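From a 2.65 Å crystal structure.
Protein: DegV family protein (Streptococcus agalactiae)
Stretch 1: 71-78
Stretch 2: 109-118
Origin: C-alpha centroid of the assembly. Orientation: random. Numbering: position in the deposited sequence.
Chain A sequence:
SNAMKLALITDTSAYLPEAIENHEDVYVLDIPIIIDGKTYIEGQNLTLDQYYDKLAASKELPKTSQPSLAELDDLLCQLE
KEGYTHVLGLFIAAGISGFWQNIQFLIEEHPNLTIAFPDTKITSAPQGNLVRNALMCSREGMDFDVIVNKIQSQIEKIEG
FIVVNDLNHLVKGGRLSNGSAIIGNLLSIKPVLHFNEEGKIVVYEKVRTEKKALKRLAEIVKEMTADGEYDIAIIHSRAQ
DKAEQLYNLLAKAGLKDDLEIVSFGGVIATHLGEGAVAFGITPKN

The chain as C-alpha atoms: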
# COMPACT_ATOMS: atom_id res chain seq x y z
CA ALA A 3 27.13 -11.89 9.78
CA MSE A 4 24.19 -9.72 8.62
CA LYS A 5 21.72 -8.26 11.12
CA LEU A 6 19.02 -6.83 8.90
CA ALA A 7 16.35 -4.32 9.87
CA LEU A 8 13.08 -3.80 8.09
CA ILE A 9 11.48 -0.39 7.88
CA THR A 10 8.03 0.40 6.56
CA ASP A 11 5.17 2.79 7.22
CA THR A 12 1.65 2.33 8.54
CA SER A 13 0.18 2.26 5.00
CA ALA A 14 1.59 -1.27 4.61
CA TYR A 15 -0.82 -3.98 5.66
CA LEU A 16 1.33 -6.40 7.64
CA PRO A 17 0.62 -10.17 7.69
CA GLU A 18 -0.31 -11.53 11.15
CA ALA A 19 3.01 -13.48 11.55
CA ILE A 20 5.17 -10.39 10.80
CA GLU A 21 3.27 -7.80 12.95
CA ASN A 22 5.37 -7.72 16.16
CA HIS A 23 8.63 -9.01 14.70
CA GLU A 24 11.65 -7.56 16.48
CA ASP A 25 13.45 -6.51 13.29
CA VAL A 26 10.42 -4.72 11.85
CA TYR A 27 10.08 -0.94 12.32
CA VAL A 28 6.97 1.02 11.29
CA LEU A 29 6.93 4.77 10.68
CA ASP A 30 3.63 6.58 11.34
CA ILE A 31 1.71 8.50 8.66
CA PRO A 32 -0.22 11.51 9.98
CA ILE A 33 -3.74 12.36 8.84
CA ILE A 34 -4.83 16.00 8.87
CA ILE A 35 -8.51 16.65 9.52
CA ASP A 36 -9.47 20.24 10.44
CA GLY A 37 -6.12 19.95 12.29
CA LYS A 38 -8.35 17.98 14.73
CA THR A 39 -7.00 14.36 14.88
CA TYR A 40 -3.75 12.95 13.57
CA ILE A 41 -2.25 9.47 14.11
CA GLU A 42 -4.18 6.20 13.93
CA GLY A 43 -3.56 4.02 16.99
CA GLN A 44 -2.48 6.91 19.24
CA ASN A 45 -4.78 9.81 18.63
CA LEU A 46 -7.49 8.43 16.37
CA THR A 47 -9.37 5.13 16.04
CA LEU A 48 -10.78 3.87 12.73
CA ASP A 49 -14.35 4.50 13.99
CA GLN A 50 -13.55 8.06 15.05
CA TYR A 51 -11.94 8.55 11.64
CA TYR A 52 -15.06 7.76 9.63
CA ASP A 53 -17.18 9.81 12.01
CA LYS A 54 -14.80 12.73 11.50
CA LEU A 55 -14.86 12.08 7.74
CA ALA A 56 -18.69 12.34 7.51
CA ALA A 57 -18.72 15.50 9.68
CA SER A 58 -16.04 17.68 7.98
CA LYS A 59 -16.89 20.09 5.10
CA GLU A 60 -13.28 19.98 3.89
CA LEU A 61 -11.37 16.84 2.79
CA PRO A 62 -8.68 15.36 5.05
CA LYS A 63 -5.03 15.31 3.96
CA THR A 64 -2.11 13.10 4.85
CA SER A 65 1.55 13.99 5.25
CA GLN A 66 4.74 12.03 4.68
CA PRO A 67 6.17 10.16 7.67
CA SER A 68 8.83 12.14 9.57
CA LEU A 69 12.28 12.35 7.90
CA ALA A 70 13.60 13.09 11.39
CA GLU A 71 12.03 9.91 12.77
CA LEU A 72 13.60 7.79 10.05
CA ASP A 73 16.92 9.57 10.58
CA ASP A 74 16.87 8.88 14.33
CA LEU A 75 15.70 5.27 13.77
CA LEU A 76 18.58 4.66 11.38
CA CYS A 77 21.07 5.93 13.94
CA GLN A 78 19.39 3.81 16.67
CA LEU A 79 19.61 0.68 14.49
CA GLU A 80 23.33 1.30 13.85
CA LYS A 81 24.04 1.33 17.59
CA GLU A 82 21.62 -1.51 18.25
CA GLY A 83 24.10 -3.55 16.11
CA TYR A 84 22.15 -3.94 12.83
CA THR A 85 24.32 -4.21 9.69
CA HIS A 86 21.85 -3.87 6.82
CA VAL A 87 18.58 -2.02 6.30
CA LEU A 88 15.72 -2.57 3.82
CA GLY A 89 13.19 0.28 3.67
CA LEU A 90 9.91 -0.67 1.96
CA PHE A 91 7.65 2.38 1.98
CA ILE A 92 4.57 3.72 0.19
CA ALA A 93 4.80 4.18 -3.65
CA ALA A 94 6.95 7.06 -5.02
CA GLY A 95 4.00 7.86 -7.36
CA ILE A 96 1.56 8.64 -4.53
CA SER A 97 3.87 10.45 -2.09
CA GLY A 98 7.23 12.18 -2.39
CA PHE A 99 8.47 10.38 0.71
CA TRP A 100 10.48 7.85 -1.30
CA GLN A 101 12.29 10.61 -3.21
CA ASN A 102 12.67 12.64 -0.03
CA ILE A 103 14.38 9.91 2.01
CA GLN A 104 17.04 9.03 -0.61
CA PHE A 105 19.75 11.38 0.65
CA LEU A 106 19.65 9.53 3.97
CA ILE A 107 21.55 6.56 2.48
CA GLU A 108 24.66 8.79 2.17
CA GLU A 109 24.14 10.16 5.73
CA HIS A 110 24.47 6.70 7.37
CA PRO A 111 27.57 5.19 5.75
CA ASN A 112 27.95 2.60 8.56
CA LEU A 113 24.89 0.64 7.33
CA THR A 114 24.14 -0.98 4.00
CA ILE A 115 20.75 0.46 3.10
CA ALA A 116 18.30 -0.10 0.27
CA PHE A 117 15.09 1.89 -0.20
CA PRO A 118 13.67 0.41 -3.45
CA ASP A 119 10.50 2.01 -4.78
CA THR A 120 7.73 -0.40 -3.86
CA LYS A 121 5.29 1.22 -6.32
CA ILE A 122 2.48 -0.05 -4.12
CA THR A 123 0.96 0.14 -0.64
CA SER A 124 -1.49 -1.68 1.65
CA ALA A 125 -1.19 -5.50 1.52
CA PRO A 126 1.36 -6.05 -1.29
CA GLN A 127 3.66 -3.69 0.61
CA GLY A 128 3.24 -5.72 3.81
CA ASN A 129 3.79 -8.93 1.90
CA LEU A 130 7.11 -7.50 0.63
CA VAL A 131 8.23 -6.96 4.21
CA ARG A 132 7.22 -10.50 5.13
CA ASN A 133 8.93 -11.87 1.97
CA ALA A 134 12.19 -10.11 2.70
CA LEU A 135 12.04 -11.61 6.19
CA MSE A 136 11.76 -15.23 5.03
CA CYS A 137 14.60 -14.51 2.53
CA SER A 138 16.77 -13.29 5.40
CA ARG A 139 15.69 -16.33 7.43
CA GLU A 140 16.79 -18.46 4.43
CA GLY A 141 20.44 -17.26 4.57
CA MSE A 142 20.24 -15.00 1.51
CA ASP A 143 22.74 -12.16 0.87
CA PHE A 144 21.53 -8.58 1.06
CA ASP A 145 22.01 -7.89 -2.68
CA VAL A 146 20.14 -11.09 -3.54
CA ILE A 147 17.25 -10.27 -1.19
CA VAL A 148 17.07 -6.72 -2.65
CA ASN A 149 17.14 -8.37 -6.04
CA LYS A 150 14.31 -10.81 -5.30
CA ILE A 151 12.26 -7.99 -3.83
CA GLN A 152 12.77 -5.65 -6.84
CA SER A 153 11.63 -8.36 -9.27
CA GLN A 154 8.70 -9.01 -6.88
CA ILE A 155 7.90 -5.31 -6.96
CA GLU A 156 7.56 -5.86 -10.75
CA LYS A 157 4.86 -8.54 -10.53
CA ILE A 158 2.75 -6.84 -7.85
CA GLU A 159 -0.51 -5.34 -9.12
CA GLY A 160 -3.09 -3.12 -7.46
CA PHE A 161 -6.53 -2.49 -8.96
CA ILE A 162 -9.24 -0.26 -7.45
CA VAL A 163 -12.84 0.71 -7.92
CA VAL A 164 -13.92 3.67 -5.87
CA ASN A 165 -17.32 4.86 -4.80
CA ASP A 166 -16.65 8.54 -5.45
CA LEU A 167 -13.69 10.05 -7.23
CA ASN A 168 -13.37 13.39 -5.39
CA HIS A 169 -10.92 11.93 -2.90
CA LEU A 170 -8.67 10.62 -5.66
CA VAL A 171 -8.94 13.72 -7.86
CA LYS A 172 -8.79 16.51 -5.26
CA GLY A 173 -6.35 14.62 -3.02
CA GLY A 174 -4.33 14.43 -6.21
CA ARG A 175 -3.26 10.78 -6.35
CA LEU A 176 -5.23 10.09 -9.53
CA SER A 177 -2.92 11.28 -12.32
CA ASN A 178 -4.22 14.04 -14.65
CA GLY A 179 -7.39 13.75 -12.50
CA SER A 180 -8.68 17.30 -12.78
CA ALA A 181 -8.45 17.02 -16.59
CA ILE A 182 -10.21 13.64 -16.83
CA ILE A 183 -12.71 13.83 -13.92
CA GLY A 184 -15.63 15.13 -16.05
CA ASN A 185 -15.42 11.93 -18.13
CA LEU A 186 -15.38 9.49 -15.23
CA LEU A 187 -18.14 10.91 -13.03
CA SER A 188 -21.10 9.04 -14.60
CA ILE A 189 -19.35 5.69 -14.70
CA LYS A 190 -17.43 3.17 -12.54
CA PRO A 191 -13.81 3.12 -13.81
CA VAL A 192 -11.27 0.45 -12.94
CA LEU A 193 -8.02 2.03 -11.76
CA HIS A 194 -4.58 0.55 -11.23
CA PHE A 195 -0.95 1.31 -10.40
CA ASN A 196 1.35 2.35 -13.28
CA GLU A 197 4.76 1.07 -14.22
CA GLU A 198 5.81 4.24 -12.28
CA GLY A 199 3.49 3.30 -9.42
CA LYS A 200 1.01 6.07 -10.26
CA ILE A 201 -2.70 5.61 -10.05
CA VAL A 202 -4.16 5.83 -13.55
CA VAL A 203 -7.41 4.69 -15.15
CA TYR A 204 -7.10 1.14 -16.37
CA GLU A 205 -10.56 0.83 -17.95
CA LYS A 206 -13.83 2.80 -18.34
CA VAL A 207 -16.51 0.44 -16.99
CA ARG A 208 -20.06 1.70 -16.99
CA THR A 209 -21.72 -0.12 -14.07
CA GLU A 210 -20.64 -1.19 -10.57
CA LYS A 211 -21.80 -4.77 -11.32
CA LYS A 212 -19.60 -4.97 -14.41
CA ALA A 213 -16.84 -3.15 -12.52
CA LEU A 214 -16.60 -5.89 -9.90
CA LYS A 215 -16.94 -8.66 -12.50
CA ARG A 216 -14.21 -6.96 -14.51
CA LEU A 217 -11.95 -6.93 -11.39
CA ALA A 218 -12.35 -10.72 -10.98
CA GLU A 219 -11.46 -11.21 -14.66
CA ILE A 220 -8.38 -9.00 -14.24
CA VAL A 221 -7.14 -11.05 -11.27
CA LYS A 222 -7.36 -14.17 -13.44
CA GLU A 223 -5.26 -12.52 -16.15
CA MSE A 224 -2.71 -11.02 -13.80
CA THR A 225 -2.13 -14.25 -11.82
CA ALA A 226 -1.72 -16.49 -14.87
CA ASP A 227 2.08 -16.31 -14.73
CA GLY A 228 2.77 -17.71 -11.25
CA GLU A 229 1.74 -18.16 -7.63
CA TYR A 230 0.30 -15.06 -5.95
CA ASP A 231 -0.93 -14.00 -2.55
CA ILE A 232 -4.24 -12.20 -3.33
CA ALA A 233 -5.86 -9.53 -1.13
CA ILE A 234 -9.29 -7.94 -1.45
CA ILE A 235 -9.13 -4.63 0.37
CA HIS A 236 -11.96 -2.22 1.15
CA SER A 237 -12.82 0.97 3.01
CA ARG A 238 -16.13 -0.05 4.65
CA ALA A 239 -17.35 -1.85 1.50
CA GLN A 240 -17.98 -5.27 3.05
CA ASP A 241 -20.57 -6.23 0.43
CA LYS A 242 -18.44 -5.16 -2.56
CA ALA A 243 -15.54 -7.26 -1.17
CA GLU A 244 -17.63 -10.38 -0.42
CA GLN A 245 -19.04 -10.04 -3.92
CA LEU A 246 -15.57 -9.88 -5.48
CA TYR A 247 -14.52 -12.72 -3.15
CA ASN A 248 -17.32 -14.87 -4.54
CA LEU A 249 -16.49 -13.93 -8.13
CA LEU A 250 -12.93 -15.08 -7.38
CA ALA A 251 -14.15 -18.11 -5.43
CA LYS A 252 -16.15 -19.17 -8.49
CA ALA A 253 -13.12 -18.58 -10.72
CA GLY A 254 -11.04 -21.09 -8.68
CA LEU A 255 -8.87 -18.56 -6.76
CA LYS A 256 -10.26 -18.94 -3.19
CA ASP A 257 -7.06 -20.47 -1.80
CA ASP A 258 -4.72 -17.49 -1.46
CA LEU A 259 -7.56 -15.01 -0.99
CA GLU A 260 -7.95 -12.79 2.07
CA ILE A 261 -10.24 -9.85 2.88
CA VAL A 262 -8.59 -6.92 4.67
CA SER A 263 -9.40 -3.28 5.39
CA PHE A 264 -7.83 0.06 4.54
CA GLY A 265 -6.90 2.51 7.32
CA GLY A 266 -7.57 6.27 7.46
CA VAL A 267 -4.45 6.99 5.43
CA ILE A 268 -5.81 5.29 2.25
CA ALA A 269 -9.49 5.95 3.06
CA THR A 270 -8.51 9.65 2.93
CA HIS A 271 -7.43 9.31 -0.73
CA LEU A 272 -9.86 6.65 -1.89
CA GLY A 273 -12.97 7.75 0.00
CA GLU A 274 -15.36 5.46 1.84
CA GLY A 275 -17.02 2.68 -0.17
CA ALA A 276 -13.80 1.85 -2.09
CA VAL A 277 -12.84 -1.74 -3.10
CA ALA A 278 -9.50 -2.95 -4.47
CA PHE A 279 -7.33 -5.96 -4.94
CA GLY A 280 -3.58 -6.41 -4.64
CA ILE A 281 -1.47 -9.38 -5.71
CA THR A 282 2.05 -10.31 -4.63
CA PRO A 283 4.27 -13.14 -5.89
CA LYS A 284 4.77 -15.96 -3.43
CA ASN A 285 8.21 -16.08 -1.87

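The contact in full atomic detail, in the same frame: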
# COMPACT_ATOMS: atom_id res chain seq x y z
N GLU A 71 12.27 11.18 12.10
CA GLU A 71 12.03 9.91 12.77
C GLU A 71 12.80 8.78 12.12
O GLU A 71 13.39 7.95 12.80
CB GLU A 71 10.54 9.57 12.81
CG GLU A 71 9.78 10.35 13.84
CD GLU A 71 8.45 9.72 14.18
OE1 GLU A 71 7.96 8.89 13.38
OE2 GLU A 71 7.88 10.05 15.25
N LEU A 72 12.78 8.74 10.79
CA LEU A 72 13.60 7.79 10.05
C LEU A 72 15.08 7.98 10.39
O LEU A 72 15.77 7.03 10.75
CB LEU A 72 13.37 7.93 8.53
CG LEU A 72 14.14 6.98 7.59
CD1 LEU A 72 14.19 5.52 8.08
CD2 LEU A 72 13.59 7.08 6.16
N ASP A 73 15.54 9.22 10.29
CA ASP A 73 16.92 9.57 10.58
C ASP A 73 17.37 9.04 11.93
O ASP A 73 18.41 8.39 12.01
CB ASP A 73 17.09 11.08 10.54
CG ASP A 73 18.51 11.50 10.73
OD1 ASP A 73 19.39 10.88 10.08
OD2 ASP A 73 18.76 12.43 11.53
N ASP A 74 16.58 9.32 12.96
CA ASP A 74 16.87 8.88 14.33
C ASP A 74 16.76 7.35 14.51
O ASP A 74 17.49 6.75 15.32
CB ASP A 74 15.96 9.61 15.33
CG ASP A 74 16.16 11.14 15.32
OD1 ASP A 74 17.31 11.63 15.13
OD2 ASP A 74 15.15 11.88 15.53
N LEU A 75 15.85 6.73 13.77
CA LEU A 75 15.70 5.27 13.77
C LEU A 75 16.91 4.59 13.13
O LEU A 75 17.38 3.55 13.61
CB LEU A 75 14.43 4.86 13.02
CG LEU A 75 14.11 3.36 13.01
CD1 LEU A 75 13.99 2.78 14.43
CD2 LEU A 75 12.84 3.12 12.25
N LEU A 76 17.41 5.17 12.05
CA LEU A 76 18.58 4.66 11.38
C LEU A 76 19.78 4.67 12.30
O LEU A 76 20.51 3.67 12.40
CB LEU A 76 18.87 5.45 10.11
CG LEU A 76 17.97 5.17 8.90
CD1 LEU A 76 18.49 5.91 7.71
CD2 LEU A 76 17.91 3.70 8.59
N CYS A 77 19.98 5.79 12.98
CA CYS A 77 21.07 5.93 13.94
C CYS A 77 20.93 4.91 15.07
O CYS A 77 21.89 4.22 15.41
CB CYS A 77 21.09 7.37 14.47
SG CYS A 77 22.29 7.65 15.78
N GLN A 78 19.72 4.80 15.63
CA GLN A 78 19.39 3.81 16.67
C GLN A 78 19.68 2.36 16.25
O GLN A 78 20.20 1.57 17.04
CB GLN A 78 17.92 3.98 17.12
CG GLN A 78 17.58 3.34 18.46
CD GLN A 78 18.53 3.77 19.60
OE1 GLN A 78 18.95 4.92 19.68
NE2 GLN A 78 18.85 2.82 20.50
N GLU A 109 23.98 9.59 4.38
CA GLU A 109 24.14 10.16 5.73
C GLU A 109 24.39 9.10 6.81
O GLU A 109 24.74 9.45 7.95
CB GLU A 109 22.92 11.00 6.14
CG GLU A 109 22.47 12.05 5.12
CD GLU A 109 23.36 13.28 5.08
OE1 GLU A 109 24.10 13.53 6.06
OE2 GLU A 109 23.31 14.02 4.07
N HIS A 110 24.20 7.83 6.47
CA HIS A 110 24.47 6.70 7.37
C HIS A 110 25.39 5.68 6.70
O HIS A 110 24.96 4.56 6.37
CB HIS A 110 23.17 6.05 7.82
CG HIS A 110 22.32 6.97 8.63
ND1 HIS A 110 22.33 6.97 10.01
CD2 HIS A 110 21.45 7.94 8.27
CE1 HIS A 110 21.49 7.88 10.46
NE2 HIS A 110 20.95 8.49 9.42
N PRO A 111 26.67 6.05 6.51
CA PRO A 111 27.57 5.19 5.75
C PRO A 111 27.95 3.89 6.48
O PRO A 111 28.48 2.97 5.85
CB PRO A 111 28.79 6.08 5.52
CG PRO A 111 28.77 7.01 6.66
CD PRO A 111 27.35 7.25 7.01
N ASN A 112 27.65 3.80 7.78
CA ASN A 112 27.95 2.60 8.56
C ASN A 112 26.91 1.48 8.46
O ASN A 112 27.07 0.44 9.09
CB ASN A 112 28.25 2.95 10.01
CG ASN A 112 29.60 3.63 10.17
OD1 ASN A 112 29.67 4.83 10.47
ND2 ASN A 112 30.69 2.87 9.98
N LEU A 113 25.86 1.70 7.66
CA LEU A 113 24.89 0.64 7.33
C LEU A 113 24.79 0.48 5.83
O LEU A 113 25.00 1.44 5.08
CB LEU A 113 23.50 0.98 7.85
CG LEU A 113 23.23 1.19 9.33
CD1 LEU A 113 22.08 2.19 9.46
CD2 LEU A 113 22.91 -0.13 10.04
N THR A 114 24.47 -0.73 5.39
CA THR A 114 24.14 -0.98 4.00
C THR A 114 22.63 -0.91 3.91
O THR A 114 21.92 -1.69 4.56
CB THR A 114 24.66 -2.32 3.53
OG1 THR A 114 26.09 -2.32 3.63
CG2 THR A 114 24.29 -2.56 2.08
N ILE A 115 22.15 0.04 3.10
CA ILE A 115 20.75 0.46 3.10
C ILE A 115 20.17 0.45 1.70
O ILE A 115 20.76 1.01 0.77
CB ILE A 115 20.60 1.88 3.66
CG1 ILE A 115 21.22 1.97 5.06
CG2 ILE A 115 19.14 2.30 3.71
CD1 ILE A 115 21.50 3.39 5.51
N ALA A 116 19.01 -0.17 1.54
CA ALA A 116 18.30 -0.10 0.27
C ALA A 116 16.85 0.32 0.48
O ALA A 116 16.13 -0.29 1.28
CB ALA A 116 18.38 -1.42 -0.48
N PHE A 117 16.47 1.40 -0.20
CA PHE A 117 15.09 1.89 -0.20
C PHE A 117 14.49 1.77 -1.60
O PHE A 117 14.21 2.79 -2.24
CB PHE A 117 15.03 3.36 0.23
CG PHE A 117 15.41 3.63 1.67
CD1 PHE A 117 15.14 2.72 2.69
CD2 PHE A 117 16.04 4.84 2.01
CE1 PHE A 117 15.51 3.00 4.01
CE2 PHE A 117 16.40 5.12 3.32
CZ PHE A 117 16.14 4.21 4.32
N PRO A 118 14.26 0.53 -2.09
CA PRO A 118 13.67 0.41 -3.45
C PRO A 118 12.23 0.94 -3.49
O PRO A 118 11.49 0.87 -2.49
CB PRO A 118 13.69 -1.10 -3.71
CG PRO A 118 13.61 -1.72 -2.32
CD PRO A 118 14.33 -0.77 -1.38

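A common pattern of protein packing sets apolar side chains at the centre of a contact and a hydrogen bond at its margin. The contact between residues 71-78 and 109-118 of this DegV family protein illustrates it on a small scale, burying 324 Å² in all.

At the apolar centre stands Leu76, whose CA-to-CB bond points toward the second stretch and which gives up more area to the contact than any other residue of the helix. With chi1 in the m well and chi2 in t, its side chain extends so that CD1 lies 4.5 Å from CD1 of Ile115 and also 4.5 Å from CZ of Phe117. The methyl meets the phenylalanine at the edge of the ring, near its plane, so the pairing is ordinary apolar contact rather than packing on the aromatic face. One helical turn earlier, Leu72 contributes to the same cluster. Its CA-to-CB bond runs sideways, yet the t rotamer brings the end of the side chain nearer, and Leu72 CD2 comes within 4.3 Å of Phe117 CZ. These distances describe loose van der Waals packing, whose gain is chiefly the removal of hydrocarbon from water.

The backbone explains why these residues converge. Residues 71-78 lie within a longer helix, where the hydrogen bond from Leu76 N to Leu72 O (2.8 Å) spans the turn that places Leu72 and Leu76 on one side of it, and that from Cys77 N to Asp73 O (3.2 Å) continues the i to i+4 pattern. The second stretch makes a type I turn from His110 to Leu113, with Leu113 N hydrogen-bonded to His110 O at 3.3 Å, and then enters a strand at 114-116. Along that extended segment the side chains alternate: Leu113, Ile115 and Phe117 point toward the helix, whereas Thr114 and Ala116 make no contact with it. Leu113 reaches the helix backbone, its CD1 lying 3.6 Å from Leu76 O, a close approach of a methyl to a carbonyl oxygen.

Farther out, His110 links the apolar and polar parts of the contact. Its CA is the nearest across the stretches to that of Leu76, at 7.4 Å, and its imidazole lies flat beneath the leucine: Leu76 CB sits 3.7 Å from the ring centroid, only 13° off the normal, in a CH-pi contact over one face. Cys77 borders the same ring, its N 3.6 Å from His110 CE1, without bonding to it.

The ring's edge does the polar work. His110 NE2 donates a hydrogen bond to Asp73 OD1 over 2.9 Å, and the angle of 159° at the hydrogen is close to linear. The CA-to-CB bond of Asp73 runs sideways to the second stretch, but its t rotamer carries the carboxylate nearer, with OD1 close to the imidazole plane, where the N-H bond lies. One ring thus serves two chemistries, its face receiving hydrocarbon and its edge a carboxylate oxygen.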